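Local coordinates for protein UDP-N-acetylglucosamine 4,6-dehydratase (Vibrio fischeri, PDB 3PVZ) that binds NAD in a Rossmann-type domain and probably acts as a lyase, a UDP-N-acetylglucosamine 4,6-dehydratase of the polysaccharide synthase family, at residues 228-234 and 265-271; 11-17 and 234-239. All coordinates share one frame; numbering follows the deposited sequence.

How the contacts relate
Strand 231-235 serves both contacts. In contact 1 its first half pairs with strand 268-269 in a small three-stranded sheet; in contact 2 its end and the helix that follows receive the N-terminal loop 11-17. F234 belongs to both, its ring turned to F270 and its carbonyl oxygen to R13. The centres lie about 13 Å apart, and the two also touch directly: L265 CD1 packs on L17 CD2 at 4.0 Å. The third strand of the sheet, 202-203, carries V203, an NAD-binding residue. The side chains of F234 and V235 each come within about 7 Å of a bound NAD, so both contacts lie near the cofactor pocket.

Contact 1 of 2, residues 228-234 and 265-271; sequences NDIKRYF and LHLISFA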
loop_
_atom_site.group_PDB
_atom_site.type_symbol
_atom_site.label_atom_id
_atom_site.label_comp_id
_atom_site.label_asym_id
_atom_site.label_seq_id
_atom_site.Cartn_x
_atom_site.Cartn_y
_atom_site.Cartn_z
ATOM N N ASN A 228 -8.377 -14.445 22.194
ATOM C CA ASN A 228 -7.919 -14.507 23.556
ATOM C C ASN A 228 -7.027 -15.690 23.756
ATOM O O ASN A 228 -6.512 -15.846 24.847
ATOM C CB ASN A 228 -9.056 -14.436 24.599
ATOM C CG ASN A 228 -10.089 -15.547 24.455
ATOM O OD1 ASN A 228 -9.884 -16.537 23.748
ATOM N ND2 ASN A 228 -11.212 -15.389 25.159
ATOM N N ASP A 229 -6.792 -16.478 22.700
ATOM C CA ASP A 229 -6.003 -17.728 22.818
ATOM C C ASP A 229 -4.710 -17.779 21.969
ATOM O O ASP A 229 -4.105 -18.832 21.790
ATOM C CB ASP A 229 -6.887 -18.946 22.515
ATOM C CG ASP A 229 -7.374 -18.978 21.067
ATOM O OD1 ASP A 229 -7.190 -17.965 20.325
ATOM O OD2 ASP A 229 -7.959 -20.020 20.679
ATOM N N ILE A 230 -4.293 -16.632 21.464
ATOM C CA ILE A 230 -3.034 -16.489 20.725
ATOM C C ILE A 230 -2.172 -15.469 21.491
ATOM O O ILE A 230 -2.590 -14.327 21.720
ATOM C CB ILE A 230 -3.280 -15.979 19.271
ATOM C CG1 ILE A 230 -4.348 -16.824 18.560
ATOM C CG2 ILE A 230 -1.994 -15.967 18.430
ATOM C CD1 ILE A 230 -4.053 -18.278 18.570
ATOM N N LYS A 231 -0.992 -15.900 21.915
ATOM C CA LYS A 231 -0.050 -15.019 22.592
ATOM C C LYS A 231 1.138 -14.741 21.686
ATOM O O LYS A 231 1.563 -15.612 20.935
ATOM C CB LYS A 231 0.469 -15.671 23.860
ATOM C CG LYS A 231 -0.536 -15.834 24.995
ATOM C CD LYS A 231 -0.241 -17.111 25.792
ATOM C CE LYS A 231 0.002 -16.842 27.251
ATOM N NZ LYS A 231 0.869 -17.886 27.821
ATOM N N ARG A 232 1.671 -13.533 21.749
ATOM C CA ARG A 232 2.900 -13.222 21.013
ATOM C C ARG A 232 3.835 -12.403 21.866
ATOM O O ARG A 232 3.417 -11.811 22.863
ATOM C CB ARG A 232 2.618 -12.407 19.738
ATOM C CG ARG A 232 1.722 -13.074 18.721
ATOM C CD ARG A 232 2.436 -14.165 17.972
ATOM N NE ARG A 232 1.569 -14.745 16.951
ATOM C CZ ARG A 232 1.143 -16.014 16.913
ATOM N NH1 ARG A 232 1.471 -16.918 17.850
ATOM N NH2 ARG A 232 0.361 -16.392 15.906
ATOM N N TYR A 233 5.091 -12.368 21.426
ATOM C CA TYR A 233 6.043 -11.338 21.793
ATOM C C TYR A 233 5.922 -10.114 20.919
ATOM O O TYR A 233 5.866 -10.210 19.682
ATOM C CB TYR A 233 7.464 -11.851 21.641
ATOM C CG TYR A 233 7.812 -13.012 22.526
ATOM C CD1 TYR A 233 7.809 -12.876 23.908
ATOM C CD2 TYR A 233 8.201 -14.222 21.977
ATOM C CE1 TYR A 233 8.166 -13.960 24.751
ATOM C CE2 TYR A 233 8.542 -15.309 22.785
ATOM C CZ TYR A 233 8.520 -15.168 24.164
ATOM O OH TYR A 233 8.847 -16.231 24.919
ATOM N N PHE A 234 5.941 -8.953 21.561
ATOM C CA PHE A 234 5.789 -7.702 20.895
ATOM C C PHE A 234 6.976 -6.766 21.105
ATOM O O PHE A 234 7.526 -6.663 22.194
ATOM C CB PHE A 234 4.540 -7.014 21.409
ATOM C CG PHE A 234 3.286 -7.696 21.007
ATOM C CD1 PHE A 234 2.610 -7.313 19.859
ATOM C CD2 PHE A 234 2.763 -8.732 21.790
ATOM C CE1 PHE A 234 1.451 -7.951 19.485
ATOM C CE2 PHE A 234 1.619 -9.362 21.418
ATOM C CZ PHE A 234 0.944 -8.982 20.280
ATOM N N LEU A 265 10.613 -9.437 28.203
ATOM C CA LEU A 265 9.726 -9.808 27.099
ATOM C C LEU A 265 8.797 -10.947 27.504
ATOM O O LEU A 265 9.257 -12.075 27.773
ATOM C CB LEU A 265 10.525 -10.237 25.861
ATOM C CG LEU A 265 10.995 -9.191 24.859
ATOM C CD1 LEU A 265 11.682 -9.857 23.679
ATOM C CD2 LEU A 265 9.816 -8.332 24.388
ATOM N N HIS A 266 7.496 -10.661 27.555
ATOM C CA HIS A 266 6.527 -11.673 27.936
ATOM C C HIS A 266 5.593 -11.926 26.794
ATOM O O HIS A 266 5.273 -11.006 26.051
ATOM C CB HIS A 266 5.702 -11.231 29.165
ATOM C CG HIS A 266 6.518 -11.059 30.405
ATOM N ND1 HIS A 266 7.172 -12.109 31.015
ATOM C CD2 HIS A 266 6.807 -9.957 31.137
ATOM C CE1 HIS A 266 7.828 -11.659 32.070
ATOM N NE2 HIS A 266 7.619 -10.358 32.170
ATOM N N LEU A 267 5.137 -13.171 26.682
ATOM C CA LEU A 267 4.059 -13.493 25.780
ATOM C C LEU A 267 2.802 -12.821 26.307
ATOM O O LEU A 267 2.565 -12.860 27.496
ATOM C CB LEU A 267 3.842 -14.994 25.697
ATOM C CG LEU A 267 4.966 -15.844 25.075
ATOM C CD1 LEU A 267 4.738 -17.304 25.445
ATOM C CD2 LEU A 267 5.042 -15.671 23.562
ATOM N N ILE A 268 2.032 -12.179 25.429
ATOM C CA ILE A 268 0.820 -11.476 25.804
ATOM C C ILE A 268 -0.204 -11.779 24.735
ATOM O O ILE A 268 0.120 -11.848 23.565
ATOM C CB ILE A 268 1.000 -9.937 25.823
ATOM C CG1 ILE A 268 2.064 -9.491 26.818
ATOM C CG2 ILE A 268 -0.344 -9.231 26.169
ATOM C CD1 ILE A 268 2.670 -8.068 26.455
ATOM N N SER A 269 -1.455 -11.928 25.125
ATOM C CA SER A 269 -2.500 -12.235 24.157
ATOM C C SER A 269 -2.996 -10.951 23.515
ATOM O O SER A 269 -2.803 -9.881 24.059
ATOM C CB SER A 269 -3.654 -12.994 24.835
ATOM O OG SER A 269 -4.548 -12.093 25.476
ATOM N N PHE A 270 -3.615 -11.085 22.352
ATOM C CA PHE A 270 -4.181 -9.975 21.654
ATOM C C PHE A 270 -5.318 -9.349 22.455
ATOM O O PHE A 270 -5.441 -8.126 22.483
ATOM C CB PHE A 270 -4.696 -10.403 20.270
ATOM C CG PHE A 270 -3.609 -10.716 19.287
ATOM C CD1 PHE A 270 -2.896 -9.701 18.697
ATOM C CD2 PHE A 270 -3.277 -12.016 18.982
ATOM C CE1 PHE A 270 -1.889 -9.962 17.810
ATOM C CE2 PHE A 270 -2.258 -12.297 18.088
ATOM C CZ PHE A 270 -1.552 -11.258 17.499
ATOM N N ALA A 271 -6.165 -10.186 23.049
ATOM C CA ALA A 271 -7.240 -9.700 23.908
ATOM C C ALA A 271 -6.682 -8.881 25.074
ATOM O O ALA A 271 -7.213 -7.804 25.425
ATOM C CB ALA A 271 -8.068 -10.865 24.444
HETATM O O HOH W 1 -6.240 -14.037 26.504
HETATM O O HOH W 2 6.256 -9.045 24.285
#
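This is an antiparallel strand pairing, K231 and R232 against S269 and I268, at one margin of a three-stranded mixed sheet whose other outer strand is 202-203. R232 and I268 form the hydrogen-bonded pair: R232 N gives to I268 O at 2.9 Å, and I268 N returns the bond to R232 O. K231 and S269 are the neighbouring non-hydrogen-bonded pair, where the two CA atoms come to 4.0 Å. Past it only a weak bond follows, from F270 N to I230 O, where S269 takes the N-cap position and helix 270-280 begins. S269 OG accepts from D272 N and also meets a water that donates to N228 O, tying the loop before the strand to the start of the helix.

On the side of R232 and I268 the contact is aromatic. F234 turns the edge of its ring to the face of F270 in an offset T-shaped pair, planes 88° apart and centroids separated by 5.8 Å. I268 O lies in the plane of the F234 ring, at its edge. I230 places CG2 against F270 CE2 at 3.7 Å, while the same methyl sits over one face of the R232 guanidinium, toward its rim. R232 CG rests near F270 CZ. Helix 210-219 packs on F234 and F270 through L211.

Beyond the paired residues, a water bridges the two segments by accepting from F234 N and donating to H266 O. Y233 has CG beside its backbone N (chi1 -62°), which lays the ring along 265-267; there L267 CD2 makes a CH-pi contact 3.5 Å from the ring centroid, only 10° off the normal.

Contact 2 of 2, residues 11-17 and 234-239; sequences IGRDTEL and FVTPQE
The loop 11-17 leaves helix 7-10 and curves past the end of strand 231-235 to the first turn of helix 237-250, with CA atoms 6.3 Å apart at I11 and F234 and 6.8 Å apart at L17 and E239. R13 and E239 meet from opposite directions, guanidinium and carboxylate nearly coplanar with 8° between their planes. In this salt bridge R13 NH2 reaches the syn lone pair of E239 OE1 at 2.8 Å. NH1 pairs with OE2, although the position of NH1 is less certain. The same NH2 also donates to F234 O at 3.0 Å, on a lone pair in the carbonyl plane. Both acceptors lie close to the guanidinium plane, which helps to fix the rotation of the group. A bend at chi3 (-82°) turns the arginine head toward the strand end.

E239 is itself held by a capping box: T236 OG1 accepts from E239 N, and T236 N donates to E239 OE1, so the residue that closes the helix start also receives the loop. OE1 thus takes two bonds, the one from T236 N coming from above the carboxylate plane. OE2 accepts from L17 N at 2.6 Å, out of the carboxylate plane on the face opposite to T236 N. This cluster of donors would be expected to favour the charged carboxylate. On the N-terminal side, helix 7-10 ends in a Schellman motif with G12 at C-prime.

I11 fits against the strand end through two branches, CG2 touching F234 CB at 3.4 Å and CD1 lying by F234 O. At the other end of the loop, the L17 and V235 side chains cross at about a right angle, with L17 CD2 3.9 Å from V235 CG1.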
loop_
_atom_site.group_PDB
_atom_site.type_symbol
_atom_site.label_atom_id
_atom_site.label_comp_id
_atom_site.label_asym_id
_atom_site.label_seq_id
_atom_site.Cartn_x
_atom_site.Cartn_y
_atom_site.Cartn_z
ATOM N N ILE A 11 2.578 -3.090 25.827
ATOM C CA ILE A 11 3.079 -4.445 25.622
ATOM C C ILE A 11 3.783 -4.966 26.869
ATOM O O ILE A 11 4.711 -5.785 26.785
ATOM C CB ILE A 11 3.939 -4.593 24.314
ATOM C CG1 ILE A 11 5.090 -3.586 24.264
ATOM C CG2 ILE A 11 3.064 -4.410 23.117
ATOM C CD1 ILE A 11 6.050 -3.793 23.088
ATOM N N GLY A 12 3.336 -4.498 28.033
ATOM C CA GLY A 12 3.726 -5.102 29.314
ATOM C C GLY A 12 5.192 -4.993 29.664
ATOM O O GLY A 12 5.739 -5.876 30.322
ATOM N N ARG A 13 5.823 -3.908 29.219
ATOM C CA ARG A 13 7.232 -3.633 29.462
ATOM C C ARG A 13 7.349 -2.163 29.811
ATOM O O ARG A 13 6.417 -1.411 29.625
ATOM C CB ARG A 13 8.075 -3.914 28.198
ATOM C CG ARG A 13 8.418 -5.375 27.966
ATOM C CD ARG A 13 9.639 -5.563 26.987
ATOM N NE ARG A 13 9.257 -5.471 25.574
ATOM C CZ ARG A 13 9.792 -4.626 24.690
ATOM N NH1 ARG A 13 10.757 -3.780 25.028
ATOM N NH2 ARG A 13 9.362 -4.641 23.444
ATOM N N ASP A 14 8.504 -1.753 30.309
ATOM C CA ASP A 14 8.728 -0.360 30.695
ATOM C C ASP A 14 10.058 0.194 30.138
ATOM O O ASP A 14 10.287 1.410 30.152
ATOM C CB ASP A 14 8.572 -0.263 32.236
ATOM C CG ASP A 14 9.604 0.629 32.909
ATOM O OD1 ASP A 14 9.629 1.865 32.646
ATOM O OD2 ASP A 14 10.359 0.084 33.747
ATOM N N THR A 15 10.878 -0.683 29.550
ATOM C CA THR A 15 12.196 -0.297 29.033
ATOM C C THR A 15 12.480 -0.841 27.610
ATOM O O THR A 15 12.031 -1.937 27.254
ATOM C CB THR A 15 13.243 -0.824 30.006
ATOM O OG1 THR A 15 14.511 -0.243 29.714
ATOM C CG2 THR A 15 13.310 -2.364 29.953
ATOM N N GLU A 16 13.229 -0.074 26.821
ATOM C CA GLU A 16 13.612 -0.480 25.466
ATOM C C GLU A 16 14.405 -1.788 25.498
ATOM O O GLU A 16 14.975 -2.139 26.522
ATOM C CB GLU A 16 14.384 0.630 24.713
ATOM C CG GLU A 16 13.650 1.985 24.621
ATOM C CD GLU A 16 13.617 2.674 23.213
ATOM O OE1 GLU A 16 13.917 2.056 22.129
ATOM O OE2 GLU A 16 13.213 3.869 23.208
ATOM N N LEU A 17 14.358 -2.546 24.407
ATOM C CA LEU A 17 15.114 -3.794 24.286
ATOM C C LEU A 17 16.623 -3.653 24.117
ATOM O O LEU A 17 17.376 -4.442 24.669
ATOM C CB LEU A 17 14.615 -4.623 23.105
ATOM C CG LEU A 17 13.773 -5.841 23.430
ATOM C CD1 LEU A 17 12.529 -5.370 24.068
ATOM C CD2 LEU A 17 13.471 -6.635 22.163
ATOM N N PHE A 234 5.941 -8.953 21.561
ATOM C CA PHE A 234 5.789 -7.702 20.895
ATOM C C PHE A 234 6.976 -6.766 21.105
ATOM O O PHE A 234 7.526 -6.663 22.194
ATOM C CB PHE A 234 4.540 -7.014 21.409
ATOM C CG PHE A 234 3.286 -7.696 21.007
ATOM C CD1 PHE A 234 2.610 -7.313 19.859
ATOM C CD2 PHE A 234 2.763 -8.732 21.790
ATOM C CE1 PHE A 234 1.451 -7.951 19.485
ATOM C CE2 PHE A 234 1.619 -9.362 21.418
ATOM C CZ PHE A 234 0.944 -8.982 20.280
ATOM N N VAL A 235 7.333 -6.052 20.057
ATOM C CA VAL A 235 8.316 -4.983 20.127
ATOM C C VAL A 235 7.692 -3.718 19.609
ATOM O O VAL A 235 6.647 -3.760 18.978
ATOM C CB VAL A 235 9.556 -5.275 19.294
ATOM C CG1 VAL A 235 10.313 -6.440 19.870
ATOM C CG2 VAL A 235 9.182 -5.560 17.824
ATOM N N THR A 236 8.336 -2.592 19.920
ATOM C CA THR A 236 7.989 -1.300 19.361
ATOM C C THR A 236 8.548 -1.076 17.939
ATOM O O THR A 236 9.587 -1.645 17.531
ATOM C CB THR A 236 8.492 -0.134 20.249
ATOM O OG1 THR A 236 9.919 -0.101 20.212
ATOM C CG2 THR A 236 8.033 -0.327 21.725
ATOM N N PRO A 237 7.868 -0.209 17.185
ATOM C CA PRO A 237 8.417 0.237 15.925
ATOM C C PRO A 237 9.890 0.651 16.047
ATOM O O PRO A 237 10.698 0.169 15.266
ATOM C CB PRO A 237 7.529 1.431 15.558
ATOM C CG PRO A 237 6.212 1.075 16.154
ATOM C CD PRO A 237 6.572 0.437 17.472
ATOM N N GLN A 238 10.254 1.493 17.013
ATOM C CA GLN A 238 11.647 1.936 17.099
ATOM C C GLN A 238 12.595 0.789 17.282
ATOM O O GLN A 238 13.706 0.792 16.766
ATOM C CB GLN A 238 11.862 2.913 18.231
ATOM C CG GLN A 238 13.312 3.400 18.363
ATOM C CD GLN A 238 13.413 4.643 19.236
ATOM O OE1 GLN A 238 12.510 5.468 19.238
ATOM N NE2 GLN A 238 14.516 4.780 19.975
ATOM N N GLU A 239 12.150 -0.206 18.030
ATOM C CA GLU A 239 12.961 -1.373 18.268
ATOM C C GLU A 239 13.190 -2.115 16.968
ATOM O O GLU A 239 14.306 -2.600 16.722
ATOM C CB GLU A 239 12.289 -2.252 19.313
ATOM C CG GLU A 239 12.440 -1.635 20.679
ATOM C CD GLU A 239 11.762 -2.394 21.793
ATOM O OE1 GLU A 239 10.823 -3.172 21.534
ATOM O OE2 GLU A 239 12.201 -2.185 22.945
#